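Local atomic coordinates of enoyl-CoA hydratase/isomerase family protein (Pseudomonas syringae pv. tomato, PDB entry 3OT6), a protein that probably acts on acyl-coenzyme A thioesters, hydrating or isomerising a carbon-carbon double bond as other crotonase-family enzymes do. Residues K25-S30 with T54-I59; G58-G63 with I97-P102; G103-K108 with F126-N131; G121-F126 with D178-V183. One frame throughout, in Å; residues are numbered along the deposited sequence.

Contact 1. Residues K25-S30 with T54-I59; sequences KVNAIS and TGQPGI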
# COMPACT_ATOMS: atom_id res chain seq x y z
N LYS A 25 16.46 7.10 0.40
CA LYS A 25 16.08 7.95 1.54
C LYS A 25 14.58 7.86 1.91
O LYS A 25 14.24 7.91 3.09
CB LYS A 25 16.47 9.41 1.21
CG LYS A 25 16.88 10.34 2.40
CD LYS A 25 18.45 10.38 2.62
CE LYS A 25 18.77 10.38 4.17
NZ LYS A 25 20.20 10.54 4.52
N VAL A 26 13.69 7.72 0.93
CA VAL A 26 12.24 7.86 1.20
C VAL A 26 11.38 6.67 0.71
O VAL A 26 10.13 6.79 0.56
CB VAL A 26 11.67 9.17 0.55
CG1 VAL A 26 12.19 10.44 1.30
CG2 VAL A 26 11.99 9.23 -0.96
N ASN A 27 12.06 5.54 0.44
CA ASN A 27 11.43 4.37 -0.13
C ASN A 27 10.59 4.68 -1.38
O ASN A 27 9.46 4.21 -1.50
CB ASN A 27 10.57 3.66 0.92
CG ASN A 27 11.39 2.83 1.92
OD1 ASN A 27 12.50 2.40 1.63
ND2 ASN A 27 10.80 2.53 3.08
N ALA A 28 11.12 5.44 -2.32
CA ALA A 28 10.35 5.70 -3.53
C ALA A 28 9.92 4.39 -4.19
O ALA A 28 10.62 3.38 -4.12
CB ALA A 28 11.15 6.58 -4.50
N ILE A 29 8.77 4.40 -4.85
CA ILE A 29 8.26 3.27 -5.56
C ILE A 29 8.78 3.45 -6.99
O ILE A 29 8.28 4.28 -7.75
CB ILE A 29 6.71 3.21 -5.50
CG1 ILE A 29 6.21 3.33 -4.05
CG2 ILE A 29 6.16 1.94 -6.16
CD1 ILE A 29 6.81 2.30 -3.04
N SER A 30 9.80 2.68 -7.33
CA SER A 30 10.41 2.73 -8.66
C SER A 30 9.92 1.51 -9.43
O SER A 30 9.23 0.67 -8.85
CB SER A 30 11.91 2.68 -8.53
OG SER A 30 12.32 1.47 -7.88
N THR A 54 6.30 -3.62 5.31
CA THR A 54 6.79 -2.52 6.15
C THR A 54 7.91 -1.77 5.42
O THR A 54 8.36 -2.18 4.35
CB THR A 54 7.24 -3.05 7.60
OG1 THR A 54 7.30 -1.93 8.51
CG2 THR A 54 8.62 -3.76 7.57
N GLY A 55 8.36 -0.66 5.97
CA GLY A 55 9.41 0.11 5.32
C GLY A 55 10.66 0.24 6.18
O GLY A 55 11.08 -0.73 6.81
N GLN A 56 11.25 1.43 6.22
CA GLN A 56 12.40 1.70 7.06
C GLN A 56 11.97 2.55 8.25
O GLN A 56 10.85 3.08 8.28
CB GLN A 56 13.50 2.38 6.23
CG GLN A 56 14.19 1.42 5.23
CD GLN A 56 14.69 0.16 5.94
OE1 GLN A 56 15.48 0.24 6.89
NE2 GLN A 56 14.21 -1.01 5.51
N PRO A 57 12.82 2.67 9.26
CA PRO A 57 12.31 3.50 10.37
C PRO A 57 11.93 4.90 9.90
O PRO A 57 12.63 5.47 9.08
CB PRO A 57 13.51 3.58 11.33
CG PRO A 57 14.23 2.25 11.08
CD PRO A 57 14.15 2.10 9.56
N GLY A 58 10.80 5.38 10.41
CA GLY A 58 10.29 6.68 10.11
C GLY A 58 9.62 6.80 8.76
O GLY A 58 9.08 7.86 8.45
N ILE A 59 9.66 5.76 7.92
CA ILE A 59 9.05 5.88 6.60
C ILE A 59 8.54 4.55 5.95
O ILE A 59 9.34 3.60 5.73
CB ILE A 59 9.98 6.62 5.61
CG1 ILE A 59 9.30 6.82 4.28
CG2 ILE A 59 11.28 5.86 5.42
CD1 ILE A 59 9.06 8.26 3.97
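Asn27 ND2 stands 3.2 Å from Ile59 O and donates to Leu60 O, just past the turn 56-59, while OD1 of the same amide takes a bond from Asn23 N and so fixes which way round the group sits. With CG beside the backbone N (chi1 -77°), the amide reaches across to Gln56, whose own amide plane stands perpendicular to it; here OD1 lies 4.1 Å from Gln56 CG. Asparagine also suits a backbone of left-handed helical conformation, which Asn27 has. The partner is a type II beta turn, closed by Ile59 N to Gln56 O at 3.0 Å, with Gly58 taking the positive phi of its third position. It leads out of the central sheet of this crotonase-like fold into strand 58-59. Gly55, having no side chain, lets Asn27 ND2 approach its CA to 3.6 Å. On the other flank Ile59 CG1, anti to the backbone N, lies against the Val26 carbonyl, 3.8 Å from Val26 O; the apolar contact is looser, Ile59 CD1 coming within 4.4 Å of Val26 CB. Gln56 NE2 is tied to Leu21 O at the end of strand 16-21.

Contact 2. Residues G58-G63 with I97-P102; sequences GILSGG and IIVACP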
# COMPACT_ATOMS: atom_id res chain seq x y z
N GLY A 58 10.80 5.38 10.41
CA GLY A 58 10.29 6.68 10.11
C GLY A 58 9.62 6.80 8.76
O GLY A 58 9.08 7.86 8.45
N ILE A 59 9.66 5.76 7.92
CA ILE A 59 9.05 5.88 6.60
C ILE A 59 8.54 4.55 5.95
O ILE A 59 9.34 3.60 5.73
CB ILE A 59 9.98 6.62 5.61
CG1 ILE A 59 9.30 6.82 4.28
CG2 ILE A 59 11.28 5.86 5.42
CD1 ILE A 59 9.06 8.26 3.97
N LEU A 60 7.24 4.51 5.61
CA LEU A 60 6.70 3.47 4.72
C LEU A 60 7.13 3.72 3.28
O LEU A 60 7.88 2.88 2.67
CB LEU A 60 5.17 3.33 4.83
CG LEU A 60 4.57 2.30 3.84
CD1 LEU A 60 5.23 0.93 4.04
CD2 LEU A 60 3.00 2.21 3.95
N SER A 61 6.69 4.85 2.72
CA SER A 61 7.14 5.25 1.39
C SER A 61 6.62 6.64 1.11
O SER A 61 5.51 6.97 1.51
CB SER A 61 6.64 4.29 0.33
OG SER A 61 6.90 4.81 -0.94
N GLY A 62 7.44 7.46 0.43
CA GLY A 62 7.09 8.83 0.09
C GLY A 62 6.42 8.84 -1.27
O GLY A 62 6.10 9.90 -1.79
N GLY A 63 6.20 7.67 -1.87
CA GLY A 63 5.46 7.60 -3.12
C GLY A 63 6.31 7.19 -4.31
O GLY A 63 7.45 6.76 -4.12
N ILE A 97 -2.92 -9.51 3.94
CA ILE A 97 -1.82 -8.57 3.93
C ILE A 97 -1.97 -7.49 5.02
O ILE A 97 -3.00 -6.76 5.09
CB ILE A 97 -1.62 -7.95 2.55
CG1 ILE A 97 -1.39 -9.06 1.51
CG2 ILE A 97 -0.37 -7.02 2.55
CD1 ILE A 97 -1.19 -8.53 0.09
N ILE A 98 -0.95 -7.43 5.89
CA ILE A 98 -0.82 -6.41 6.92
C ILE A 98 0.17 -5.40 6.41
O ILE A 98 1.23 -5.75 5.84
CB ILE A 98 -0.31 -7.01 8.24
CG1 ILE A 98 -1.22 -8.15 8.69
CG2 ILE A 98 -0.28 -5.97 9.35
CD1 ILE A 98 -0.67 -8.95 9.98
N VAL A 99 -0.17 -4.14 6.54
CA VAL A 99 0.81 -3.09 6.25
C VAL A 99 1.12 -2.47 7.58
O VAL A 99 0.19 -2.03 8.32
CB VAL A 99 0.33 -2.03 5.21
CG1 VAL A 99 1.38 -0.90 5.05
CG2 VAL A 99 0.08 -2.72 3.89
N ALA A 100 2.40 -2.50 7.91
CA ALA A 100 2.91 -1.99 9.17
C ALA A 100 3.69 -0.73 8.83
O ALA A 100 4.86 -0.82 8.36
CB ALA A 100 3.82 -3.02 9.81
N CYS A 101 3.09 0.43 9.08
CA CYS A 101 3.69 1.64 8.57
C CYS A 101 4.60 2.27 9.63
O CYS A 101 4.10 2.67 10.67
CB CYS A 101 2.59 2.59 8.08
SG CYS A 101 3.15 4.28 7.92
N PRO A 102 5.94 2.32 9.38
CA PRO A 102 6.82 2.80 10.47
C PRO A 102 6.99 4.33 10.61
O PRO A 102 7.80 4.78 11.42
CB PRO A 102 8.16 2.06 10.23
CG PRO A 102 8.10 1.51 8.85
CD PRO A 102 6.74 1.85 8.23
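Leu60 and Val99 meet with their side chains at about a right angle, Leu60 CD2 lying 3.7 Å from Val99 CG1. The first torsion of Leu60 sets CG anti to the backbone N (chi1 176°), and the CD2 branch is the one that reaches Val99; it also passes near Cys101 CB. Closer to the backbone, Leu60 CB has Cys101 SG at 3.8 Å and Pro102 CD at 4.0 Å, so the sulfur and the proline ring both pack against the root of the leucine. Leucine fits this place because its CB meets Cys101 and Pro102 while its CD2 meets Val99, and Leu113 of helix 108-113 touches Leu60, Val99 and Cys101 alike. In the crotonase-like fold this is where two sheets meet: residues 99-102 lead from the six-stranded sheet toward strand 103-106, while 58-59 already lies in the smaller sheet and runs nearly opposite to them before the chain turns a corner at Leu60. The polar link is slight, a weak bond from Gly58 N to Pro102 O of 3.2 Å, bent to 128° at the hydrogen. Beyond the corner, Ser61 OG accepts from Gly63 N at 3.1 Å, an ST turn, and is bonded as well to Asn27 O. By analogy with relatives, the backbone of this glycine-rich turn probably supplies an N-H to the oxyanion hole.

Contact 3. Residues G103-K108 with F126-N131; sequences GHAVAK and FSIGLN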
# COMPACT_ATOMS: atom_id res chain seq x y z
N GLY A 103 6.21 5.13 9.89
CA GLY A 103 6.30 6.57 10.00
C GLY A 103 5.40 7.25 8.99
O GLY A 103 4.14 7.19 9.12
N HIS A 104 6.03 7.93 8.03
CA HIS A 104 5.34 8.66 6.94
C HIS A 104 4.82 7.69 5.89
O HIS A 104 5.47 6.68 5.57
CB HIS A 104 6.34 9.59 6.23
CG HIS A 104 6.87 10.69 7.09
ND1 HIS A 104 8.19 10.79 7.44
CD2 HIS A 104 6.24 11.74 7.67
CE1 HIS A 104 8.36 11.85 8.22
NE2 HIS A 104 7.19 12.44 8.37
N ALA A 105 3.70 8.03 5.27
CA ALA A 105 3.23 7.30 4.09
C ALA A 105 2.50 8.30 3.17
O ALA A 105 1.44 8.83 3.53
CB ALA A 105 2.31 6.13 4.52
N VAL A 106 3.08 8.62 2.02
CA VAL A 106 2.59 9.77 1.24
C VAL A 106 2.39 9.28 -0.17
O VAL A 106 3.20 8.50 -0.68
CB VAL A 106 3.62 10.91 1.23
CG1 VAL A 106 3.18 12.10 0.32
CG2 VAL A 106 3.90 11.43 2.66
N ALA A 107 1.28 9.72 -0.79
CA ALA A 107 0.98 9.48 -2.22
C ALA A 107 0.92 7.95 -2.40
O ALA A 107 0.27 7.31 -1.57
CB ALA A 107 1.99 10.19 -3.15
N LYS A 108 1.60 7.35 -3.40
CA LYS A 108 1.59 5.89 -3.59
C LYS A 108 1.94 5.19 -2.28
O LYS A 108 1.37 4.14 -1.96
CB LYS A 108 2.50 5.41 -4.75
CG LYS A 108 2.39 3.89 -5.10
CD LYS A 108 1.03 3.55 -5.79
CE LYS A 108 0.69 2.00 -5.90
NZ LYS A 108 -0.82 1.93 -6.35
N PHE A 126 4.55 12.17 12.09
CA PHE A 126 4.57 11.59 10.74
C PHE A 126 3.44 12.13 9.92
O PHE A 126 2.48 12.62 10.49
CB PHE A 126 4.55 10.10 10.82
CG PHE A 126 5.71 9.53 11.61
CD1 PHE A 126 7.02 9.62 11.11
CD2 PHE A 126 5.50 8.92 12.84
CE1 PHE A 126 8.08 9.11 11.81
CE2 PHE A 126 6.57 8.38 13.56
CZ PHE A 126 7.87 8.46 13.04
N SER A 127 3.59 12.15 8.61
CA SER A 127 2.48 12.53 7.75
C SER A 127 2.01 11.32 6.97
O SER A 127 2.84 10.60 6.35
CB SER A 127 2.92 13.58 6.73
OG SER A 127 3.39 14.68 7.46
N ILE A 128 0.70 11.13 6.93
CA ILE A 128 0.16 10.13 6.05
C ILE A 128 -0.90 10.80 5.19
O ILE A 128 -1.83 11.46 5.72
CB ILE A 128 -0.49 9.04 6.86
CG1 ILE A 128 0.56 8.27 7.67
CG2 ILE A 128 -1.33 8.17 5.95
CD1 ILE A 128 -0.04 7.45 8.72
N GLY A 129 -0.78 10.68 3.87
CA GLY A 129 -1.79 11.27 3.04
C GLY A 129 -1.41 11.27 1.60
O GLY A 129 -0.39 10.74 1.24
N LEU A 130 -2.23 11.96 0.79
CA LEU A 130 -2.17 11.94 -0.62
C LEU A 130 -1.88 13.37 -1.08
O LEU A 130 -2.78 14.22 -1.16
CB LEU A 130 -3.52 11.44 -1.19
CG LEU A 130 -3.90 10.02 -0.77
CD1 LEU A 130 -5.28 9.65 -1.36
CD2 LEU A 130 -2.81 8.98 -1.18
N ASN A 131 -0.62 13.66 -1.40
CA ASN A 131 -0.29 15.05 -1.58
C ASN A 131 -0.31 15.46 -3.03
O ASN A 131 0.11 16.55 -3.36
CB ASN A 131 1.02 15.40 -0.90
CG ASN A 131 2.21 14.73 -1.55
OD1 ASN A 131 2.08 13.77 -2.30
ND2 ASN A 131 3.35 15.22 -1.26
O HOH W 1 5.40 15.08 9.42
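Phe126 spreads one face of its ring over Gly103 and points its edge at His104, and these three residues bury more surface here than any others. Gly103 CA stands 3.4 Å from the ring centroid, 15° off the normal, a CH-pi contact; the absence of a side chain lets the aromatic ring settle directly on the backbone. With CG beside its backbone N (chi1 -58°), Phe126 also forms a T-shaped pair with His104: the centroids are 5.2 Å apart, the planes meet at 82°, and CD1 sits over the centre of the imidazole. At its own edge the imidazole meets a water, held weakly by His104 NE2 and more firmly by Ser127 OG at 2.8 Å.

Beyond the rings the strands run parallel. Ala105 N bonds to Ser127 O at 2.9 Å, and Ala105 O receives Gly129 N at 2.9 Å; the N and O of Ala105 thus bond to the residues on either side of its partner Ile128, the pattern of a parallel ladder. Ala107 N to Gly129 O, 2.8 Å, continues it. The Val106 and Asn131 side chains cross at about a right angle, Val106 CG1 lying 3.3 Å from Asn131 OD1.

On the face carrying Ala105 and Ile128, Leu113 of helix 108-113 touches both side chains, while Val106, Ser127 and Asn131 meet Met165 of strand 165-166. Strand 103-106 is flanked by strand 58-59 on its other side, and just after it Ala107 takes the N-cap position of helix 108-113.

Contact 4. Residues G121-F126 with D178-V183; sequences GVAGPF and DKVVSV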
# COMPACT_ATOMS: atom_id res chain seq x y z
N GLY A 121 -0.13 1.77 12.06
CA GLY A 121 0.83 2.87 11.94
C GLY A 121 1.47 3.17 13.28
O GLY A 121 1.10 2.57 14.27
N VAL A 122 2.41 4.11 13.32
CA VAL A 122 3.11 4.43 14.60
C VAL A 122 2.87 5.88 14.95
O VAL A 122 2.85 6.73 14.05
CB VAL A 122 4.65 4.05 14.57
CG1 VAL A 122 4.78 2.57 14.44
CG2 VAL A 122 5.35 4.70 13.41
N ALA A 123 2.64 6.15 16.23
CA ALA A 123 2.52 7.54 16.76
C ALA A 123 3.80 8.36 16.60
O ALA A 123 4.92 7.84 16.76
CB ALA A 123 2.16 7.48 18.26
N GLY A 124 3.65 9.65 16.31
CA GLY A 124 4.78 10.53 16.20
C GLY A 124 4.61 11.58 15.12
O GLY A 124 3.50 11.77 14.60
N PRO A 125 5.72 12.27 14.78
CA PRO A 125 5.55 13.46 13.91
C PRO A 125 5.48 13.07 12.44
O PRO A 125 6.27 13.56 11.63
CB PRO A 125 6.83 14.27 14.18
CG PRO A 125 7.90 13.20 14.57
CD PRO A 125 7.10 12.11 15.31
N PHE A 126 4.55 12.17 12.09
CA PHE A 126 4.57 11.59 10.74
C PHE A 126 3.44 12.13 9.92
O PHE A 126 2.48 12.62 10.49
CB PHE A 126 4.55 10.10 10.82
CG PHE A 126 5.71 9.53 11.61
CD1 PHE A 126 7.02 9.62 11.11
CD2 PHE A 126 5.50 8.92 12.84
CE1 PHE A 126 8.08 9.11 11.81
CE2 PHE A 126 6.57 8.38 13.56
CZ PHE A 126 7.87 8.46 13.04
N ASP A 178 -5.81 1.15 10.73
CA ASP A 178 -6.79 0.54 11.67
C ASP A 178 -6.30 0.64 13.12
O ASP A 178 -7.08 0.49 14.07
CB ASP A 178 -7.07 -0.94 11.27
CG ASP A 178 -7.43 -1.07 9.78
OD1 ASP A 178 -8.42 -0.40 9.40
OD2 ASP A 178 -6.71 -1.79 8.99
N LYS A 179 -4.99 0.90 13.29
CA LYS A 179 -4.43 0.91 14.63
C LYS A 179 -3.16 1.74 14.66
O LYS A 179 -2.34 1.69 13.71
CB LYS A 179 -4.12 -0.55 15.10
CG LYS A 179 -3.74 -0.73 16.56
CD LYS A 179 -3.31 -2.20 16.86
CE LYS A 179 -4.50 -3.16 17.07
NZ LYS A 179 -5.55 -2.59 18.05
N VAL A 180 -3.02 2.48 15.75
CA VAL A 180 -1.83 3.29 16.05
C VAL A 180 -1.16 2.78 17.36
O VAL A 180 -1.80 2.69 18.44
CB VAL A 180 -2.17 4.81 16.08
CG1 VAL A 180 -0.95 5.65 16.53
CG2 VAL A 180 -2.67 5.28 14.71
N VAL A 181 0.11 2.40 17.22
CA VAL A 181 0.92 1.98 18.36
C VAL A 181 2.19 2.84 18.41
O VAL A 181 2.38 3.78 17.57
CB VAL A 181 1.24 0.47 18.29
CG1 VAL A 181 -0.07 -0.39 18.20
CG2 VAL A 181 2.17 0.13 17.17
N SER A 182 3.09 2.55 19.34
CA SER A 182 4.34 3.38 19.41
C SER A 182 5.37 2.82 18.44
O SER A 182 5.25 1.67 17.98
CB SER A 182 4.92 3.43 20.82
OG SER A 182 5.59 2.21 21.09
N VAL A 183 6.38 3.63 18.11
CA VAL A 183 7.41 3.17 17.19
C VAL A 183 7.96 1.79 17.62
O VAL A 183 8.30 0.95 16.77
CB VAL A 183 8.54 4.22 17.04
CG1 VAL A 183 9.73 3.64 16.25
CG2 VAL A 183 8.01 5.44 16.29
O HOH W 2 5.90 6.48 19.25
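Val122 and Val183 are brought together by their first torsions: Val122 CG2 occupies the crowded position between backbone N and carbonyl carbon (chi1 of CG1 -65°), while Val183 CG2 lies beside its own N, and the two methyl carbons approach to 4.0 Å as the side chains cross obliquely. Val180 CG1, anti to the backbone N (chi1 174°), packs against Ala123, 3.6 Å from its N. The setting is the parallel pairing of strand 118-122 with strand 179-181, one of the two edge strands of the six-stranded sheet in the crotonase-like fold. Three nearly straight bonds join them: Gly121 N to Lys179 O at 2.8 Å, Val181 N to Gly121 O at 3.1 Å, and Ala123 N to Val181 O at 2.7 Å. Beta-branched valines suit such extended backbone and give it apolar faces. Val122 touches Leu186, and Val181 touches Ala189, of helix 186-197, whereas Val180, on the face shared with Gly121, packs on helix 168-174.

Beyond the last direct bond a water bridges the two chains, donating to Ala123 O and accepting from Val183 N at 3.1 Å. The chain then turns back through an inverse gamma turn centred on Pro125, and this return brings the Phe126 ring edge-on to Val183, with CE2 4.3 Å from CG2.

Contact 2 is the most deeply buried of the four and largely apolar, with one weak backbone bond, joining the six-stranded sheet to the smaller one; contacts 1, 3 and 4 are partly buried. Contacts 3 and 4 are both parallel strand pairings, one in each sheet, and share Phe126, whose ring also reaches Gly58 of contacts 1 and 2. Contact 1 differs from them in being a loop packed on a turn, with an amide anchored by Asn23 and Leu60. It shares strand 58-59 with contact 2, and Asn27 O to Ser61 OG ties the two. Strand 58-59 pairs with strand 103-106, through Leu60 N to His104 O among others, which links contact 3 to this core.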